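Local coordinates for uncharacterized protein (Sinorhizobium meliloti, PDB 4DNH) that is of unknown function but folds as a closed eight-stranded TIM barrel and probably belongs to the dihydrodipicolinate synthase family, at residues Ser141-Glu144 against Ala145-Glu149; Asp207-Ala210 against Ala211-Thr214; Leu355-Leu358 against Phe359-Asp363. One frame throughout, in Å; residues are numbered along the deposited sequence.

Contact 1 of 3, residues Ser141-Glu144 against Ala145-Glu149; sequences SQIE and AIEAE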
# COMPACT_ATOMS: atom_id res chain seq x y z
N SER A 141 17.09 10.57 -11.54
CA SER A 141 16.24 10.72 -12.71
C SER A 141 14.76 10.76 -12.28
O SER A 141 14.03 11.68 -12.64
CB SER A 141 16.50 9.59 -13.70
OG SER A 141 15.74 9.73 -14.88
N GLN A 142 14.35 9.76 -11.49
CA GLN A 142 12.97 9.67 -11.03
C GLN A 142 12.64 10.76 -10.01
O GLN A 142 11.56 11.36 -10.07
CB GLN A 142 12.66 8.30 -10.42
CG GLN A 142 12.92 7.11 -11.32
CD GLN A 142 12.10 5.90 -10.92
OE1 GLN A 142 11.35 5.92 -9.94
NE2 GLN A 142 12.24 4.82 -11.68
N ILE A 143 13.56 10.99 -9.07
CA ILE A 143 13.40 12.06 -8.06
C ILE A 143 13.18 13.42 -8.72
O ILE A 143 12.29 14.17 -8.32
CB ILE A 143 14.59 12.10 -7.07
CG1 ILE A 143 14.45 10.96 -6.05
CG2 ILE A 143 14.69 13.45 -6.35
CD1 ILE A 143 15.75 10.57 -5.39
N GLU A 144 13.99 13.74 -9.73
CA GLU A 144 13.87 15.02 -10.41
C GLU A 144 12.56 15.11 -11.18
O GLU A 144 11.88 16.14 -11.14
CB GLU A 144 15.07 15.28 -11.33
CG GLU A 144 16.32 15.76 -10.58
CD GLU A 144 17.60 15.71 -11.41
OE1 GLU A 144 17.58 15.12 -12.53
OE2 GLU A 144 18.62 16.26 -10.94
N ALA A 145 12.19 14.02 -11.84
CA ALA A 145 10.90 13.94 -12.53
C ALA A 145 9.75 14.26 -11.58
O ALA A 145 8.89 15.09 -11.91
CB ALA A 145 10.72 12.57 -13.16
N ILE A 146 9.75 13.65 -10.39
CA ILE A 146 8.68 13.86 -9.40
C ILE A 146 8.66 15.29 -8.84
O ILE A 146 7.62 15.97 -8.86
CB ILE A 146 8.71 12.80 -8.28
CG1 ILE A 146 8.30 11.44 -8.83
CG2 ILE A 146 7.76 13.19 -7.16
CD1 ILE A 146 8.96 10.27 -8.15
N GLU A 147 9.82 15.75 -8.36
CA GLU A 147 9.95 17.10 -7.85
C GLU A 147 9.53 18.15 -8.87
O GLU A 147 8.95 19.17 -8.49
CB GLU A 147 11.38 17.34 -7.37
CG GLU A 147 11.68 16.64 -6.05
CD GLU A 147 13.11 16.80 -5.58
OE1 GLU A 147 13.99 17.15 -6.40
OE2 GLU A 147 13.35 16.54 -4.38
N ALA A 148 9.78 17.90 -10.16
CA ALA A 148 9.35 18.84 -11.20
C ALA A 148 7.82 19.00 -11.26
O ALA A 148 7.33 20.00 -11.75
CB ALA A 148 9.91 18.46 -12.57
N GLU A 149 7.08 18.01 -10.77
CA GLU A 149 5.62 18.11 -10.73
C GLU A 149 5.14 18.56 -9.33
O GLU A 149 3.95 18.52 -9.02
CB GLU A 149 4.98 16.77 -11.13
CG GLU A 149 5.42 16.22 -12.48
CD GLU A 149 4.83 16.96 -13.67
OE1 GLU A 149 3.84 17.71 -13.50
OE2 GLU A 149 5.34 16.80 -14.80

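Contact 2 of 3, residues Asp207-Ala210 against Ala211-Thr214; sequences DHMA and AMKT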
# COMPACT_ATOMS: atom_id res chain seq x y z
N ASP A 207 20.11 -10.95 7.46
CA ASP A 207 19.45 -10.91 8.76
C ASP A 207 18.82 -9.54 8.98
O ASP A 207 19.52 -8.52 8.98
CB ASP A 207 20.48 -11.19 9.87
CG ASP A 207 19.87 -11.19 11.26
OD1 ASP A 207 18.74 -10.70 11.45
OD2 ASP A 207 20.54 -11.68 12.20
N HIS A 208 17.51 -9.53 9.20
CA HIS A 208 16.75 -8.28 9.37
C HIS A 208 17.17 -7.44 10.55
O HIS A 208 17.01 -6.22 10.53
CB HIS A 208 15.25 -8.56 9.39
CG HIS A 208 14.70 -9.04 8.06
ND1 HIS A 208 13.77 -10.01 7.97
CD2 HIS A 208 15.00 -8.65 6.75
CE1 HIS A 208 13.47 -10.23 6.67
NE2 HIS A 208 14.22 -9.40 5.93
N MSE A 209 17.71 -8.07 11.59
CA MSE A 209 18.13 -7.36 12.80
C MSE A 209 19.41 -6.61 12.59
O MSE A 209 19.68 -5.60 13.25
CB MSE A 209 18.31 -8.32 13.98
CG MSE A 209 16.99 -8.83 14.58
SE MSE A 209 15.70 -7.37 14.97
CE MSE A 209 16.64 -6.55 16.50
N ALA A 210 20.23 -7.10 11.67
CA ALA A 210 21.51 -6.49 11.37
C ALA A 210 21.36 -5.45 10.27
O ALA A 210 22.01 -4.41 10.29
CB ALA A 210 22.54 -7.55 11.00
N ALA A 211 20.48 -5.73 9.31
CA ALA A 211 20.10 -4.76 8.29
C ALA A 211 19.46 -3.50 8.92
O ALA A 211 19.69 -2.38 8.46
CB ALA A 211 19.16 -5.40 7.28
N MSE A 212 18.67 -3.70 9.97
CA MSE A 212 18.09 -2.61 10.76
C MSE A 212 19.14 -1.61 11.19
O MSE A 212 18.92 -0.40 11.07
CB MSE A 212 17.42 -3.21 11.98
CG MSE A 212 16.11 -2.49 12.27
SE MSE A 212 15.46 -2.88 14.10
CE MSE A 212 17.08 -2.44 15.14
N LYS A 213 20.27 -2.10 11.70
CA LYS A 213 21.40 -1.27 12.15
C LYS A 213 21.87 -0.28 11.07
O LYS A 213 22.05 0.90 11.34
CB LYS A 213 22.57 -2.17 12.58
CG LYS A 213 23.66 -1.50 13.41
CD LYS A 213 24.96 -2.29 13.32
CE LYS A 213 25.49 -2.72 14.69
NZ LYS A 213 25.97 -1.58 15.54
N THR A 214 22.07 -0.79 9.86
CA THR A 214 22.51 0.01 8.73
C THR A 214 21.44 1.04 8.38
O THR A 214 21.75 2.18 8.04
CB THR A 214 22.75 -0.87 7.48
OG1 THR A 214 23.43 -2.06 7.87
CG2 THR A 214 23.59 -0.13 6.45

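Contact 3 of 3, residues Leu355-Leu358 against Phe359-Asp363; sequences LAEL and FRLAD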
# COMPACT_ATOMS: atom_id res chain seq x y z
N LEU A 355 -11.57 -15.72 -2.83
CA LEU A 355 -12.41 -14.55 -3.09
C LEU A 355 -13.73 -14.61 -2.31
O LEU A 355 -14.18 -13.61 -1.75
CB LEU A 355 -12.66 -14.37 -4.60
CG LEU A 355 -11.40 -14.18 -5.46
CD1 LEU A 355 -11.68 -14.18 -6.94
CD2 LEU A 355 -10.65 -12.90 -5.09
N ALA A 356 -14.32 -15.80 -2.23
CA ALA A 356 -15.51 -16.04 -1.40
C ALA A 356 -15.20 -15.82 0.08
O ALA A 356 -15.99 -15.20 0.78
CB ALA A 356 -16.07 -17.44 -1.62
N GLU A 357 -14.06 -16.32 0.56
CA GLU A 357 -13.70 -16.08 1.96
C GLU A 357 -13.50 -14.59 2.24
O GLU A 357 -14.02 -14.06 3.23
CB GLU A 357 -12.49 -16.92 2.41
CG GLU A 357 -12.03 -16.67 3.85
CD GLU A 357 -12.98 -17.19 4.94
OE1 GLU A 357 -14.11 -17.63 4.60
OE2 GLU A 357 -12.61 -17.15 6.15
N LEU A 358 -12.77 -13.94 1.34
CA LEU A 358 -12.66 -12.48 1.31
C LEU A 358 -14.02 -11.78 1.45
O LEU A 358 -14.18 -10.88 2.26
CB LEU A 358 -11.95 -12.03 0.02
CG LEU A 358 -11.40 -10.60 -0.04
CD1 LEU A 358 -10.25 -10.50 -1.03
CD2 LEU A 358 -12.49 -9.61 -0.42
N PHE A 359 -15.01 -12.20 0.68
CA PHE A 359 -16.37 -11.68 0.80
C PHE A 359 -16.97 -11.85 2.22
O PHE A 359 -17.52 -10.89 2.77
CB PHE A 359 -17.25 -12.29 -0.31
CG PHE A 359 -18.71 -11.93 -0.24
CD1 PHE A 359 -19.59 -12.67 0.56
CD2 PHE A 359 -19.23 -10.91 -1.03
CE1 PHE A 359 -20.95 -12.36 0.60
CE2 PHE A 359 -20.59 -10.59 -1.01
CZ PHE A 359 -21.45 -11.31 -0.19
N ARG A 360 -16.86 -13.03 2.83
CA ARG A 360 -17.38 -13.25 4.21
C ARG A 360 -16.69 -12.38 5.24
O ARG A 360 -17.34 -11.76 6.08
CB ARG A 360 -17.21 -14.68 4.68
CG ARG A 360 -17.77 -15.77 3.79
CD ARG A 360 -17.49 -17.11 4.46
NE ARG A 360 -17.93 -18.20 3.62
CZ ARG A 360 -17.19 -18.77 2.67
NH1 ARG A 360 -15.94 -18.37 2.45
NH2 ARG A 360 -17.70 -19.76 1.96
N LEU A 361 -15.37 -12.35 5.19
CA LEU A 361 -14.61 -11.53 6.13
C LEU A 361 -14.88 -10.03 5.89
O LEU A 361 -14.97 -9.26 6.85
CB LEU A 361 -13.12 -11.86 6.09
CG LEU A 361 -12.72 -13.30 6.47
CD1 LEU A 361 -11.29 -13.58 6.05
CD2 LEU A 361 -12.90 -13.60 7.95
N ALA A 362 -15.04 -9.63 4.63
CA ALA A 362 -15.44 -8.24 4.31
C ALA A 362 -16.82 -7.91 4.88
O ALA A 362 -17.02 -6.83 5.44
CB ALA A 362 -15.41 -7.97 2.82
N ASP A 363 -17.77 -8.84 4.75
CA ASP A 363 -19.11 -8.68 5.33
C ASP A 363 -19.05 -8.45 6.84
O ASP A 363 -19.65 -7.52 7.36
CB ASP A 363 -20.00 -9.90 5.03
CG ASP A 363 -21.20 -9.99 5.96
OD1 ASP A 363 -21.90 -8.98 6.19
OD2 ASP A 363 -21.46 -11.09 6.47

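Contact 1 of 3, residues Ser141-Glu144 against Ala145-Glu149
I143 and E147, one helical turn apart, carry the side-chain contact: they run side by side and point the same way, with I143 CG2 3.8 Å from E147 OE1. In I143, chi1 of -77° sets CG1 beside the backbone nitrogen and leaves CG2 anti to it, on the side of E147. E147 is extended beyond CG, which lays its carboxylate along the methyl, while its other oxygen, OE2, accepts a hydrogen bond from the backbone nitrogen of K183. With an alanine in place of E147, the K183 amide would probably lose this acceptor and the methyl of I143 its cover on that side. Four i to i+4 backbone bonds run beneath; the straightest joins E147 N to I143 O at 2.9 Å and 173°. They belong to the last turns of helix 132-148, the crossover helix between parallel strands 115-119 and 153-155 of the barrel. Apolar contacts face those strands: I143 meets A119 and L155, and I146 meets C117 and A119. Within the helix, I146 CD1 lies 3.4 Å from Q142 O, a van der Waals contact. The Q142 amide has outside polar partners: OE1 accepts from G120 N, and NE2 bonds H123 ND1 and D122 OD1.

Contact 2 of 3, residues Asp207-Ala210 against Ala211-Thr214
M209 and M212, both selenomethionines, meet through their terminal methyls, CE to CE at 4.4 Å, a loose apolar touch across one turn of helix. The chain of M212 bends just before this CE. Its CB packs on the backbone, 3.4 Å from H208 O. The polar contacts mark the start of helix 208-221. D207 is the N-cap: its OD1 accepts from M209 N at 2.8 Å, the donor standing above the carboxylate plane, 43° out of it. Its carbonyl oxygen takes two backbone donors, A210 N and A211 N, the latter at 3.0 Å. The next bond, M212 N to H208 O, is 3.1 Å long and less straight, at 150°. At K213 the regular pattern slips: its nitrogen reaches A210 O at 3.2 Å with an angle of 121°, a weak i to i+3 bond. Beyond the two segments, the imidazole of H208 is tied through NE2 to E193 OE1. The helix connects parallel barrel strands 186-191 and 226-232; H208, A211 and M212 lean on W190 of strand 186-191, H208 and M209 touch K238 and M212 touches M242 on helix 236-243, and T214 packs on P168 and I172 of helix 168-181.

Contact 3 of 3, residues Leu355-Leu358 against Phe359-Asp363
E357 and R360 cross at about a right angle and are joined by a salt bridge, R360 NH1 to E357 OE1 at 2.9 Å. The bond is bent, 131° at the hydrogen, and uses the anti lone pair of OE1, with the carboxylate and guanidinium planes 47° apart. Two different chain shapes bring the groups together. E357 has CG opposite its backbone nitrogen (chi1 177°) and then bends at chi2, which swings the carboxylate forward along the helix to R360, whereas R360 stays extended from CG to NE. The arginine edge meets E357 CB, in the guanidinium plane, 3.7 Å from NH1. The other carboxylate oxygen of E357 lies against L361, whose CD1 is 3.8 Å from OE2. The F359 ring leads away and packs on L7, L18 and L333, while its CB stays near the backbone, 3.4 Å from A356 O. Helical bonds underlie these groups; L361 N to E357 O, at 2.9 Å, is close to linear. R360 NH2 donates to P8 O of strand 4-9, which links helix 352-364 to the N-terminal hairpin. Gripped at NH1 and NH2, the guanidinium probably keeps its orientation, and its charge would probably help keep E357 ionised.

Overall arrangement
Along the chain the three contacts come in series, each along one helix or at its very end. Contacts 1 and 2 belong to the TIM barrel: helix 132-148 joins its third and fourth strands and helix 208-221 its fifth and sixth. Their centres are 30 Å apart and their nearest atoms about 17 Å, so they share the barrel without touching. Contact 3 lies in helix 352-364, which comes well after the last barrel strand, 273-276, and packs against strand 4-9 of the antiparallel hairpin as well as helices 308-315 and 323-333. Its centre is 40 Å from that of contact 1, across the centre of the chain, and 37 Å from that of contact 2. Two contacts thus belong to the helical layer around the barrel, and the third to the C-terminal helices that meet the N-terminal hairpin.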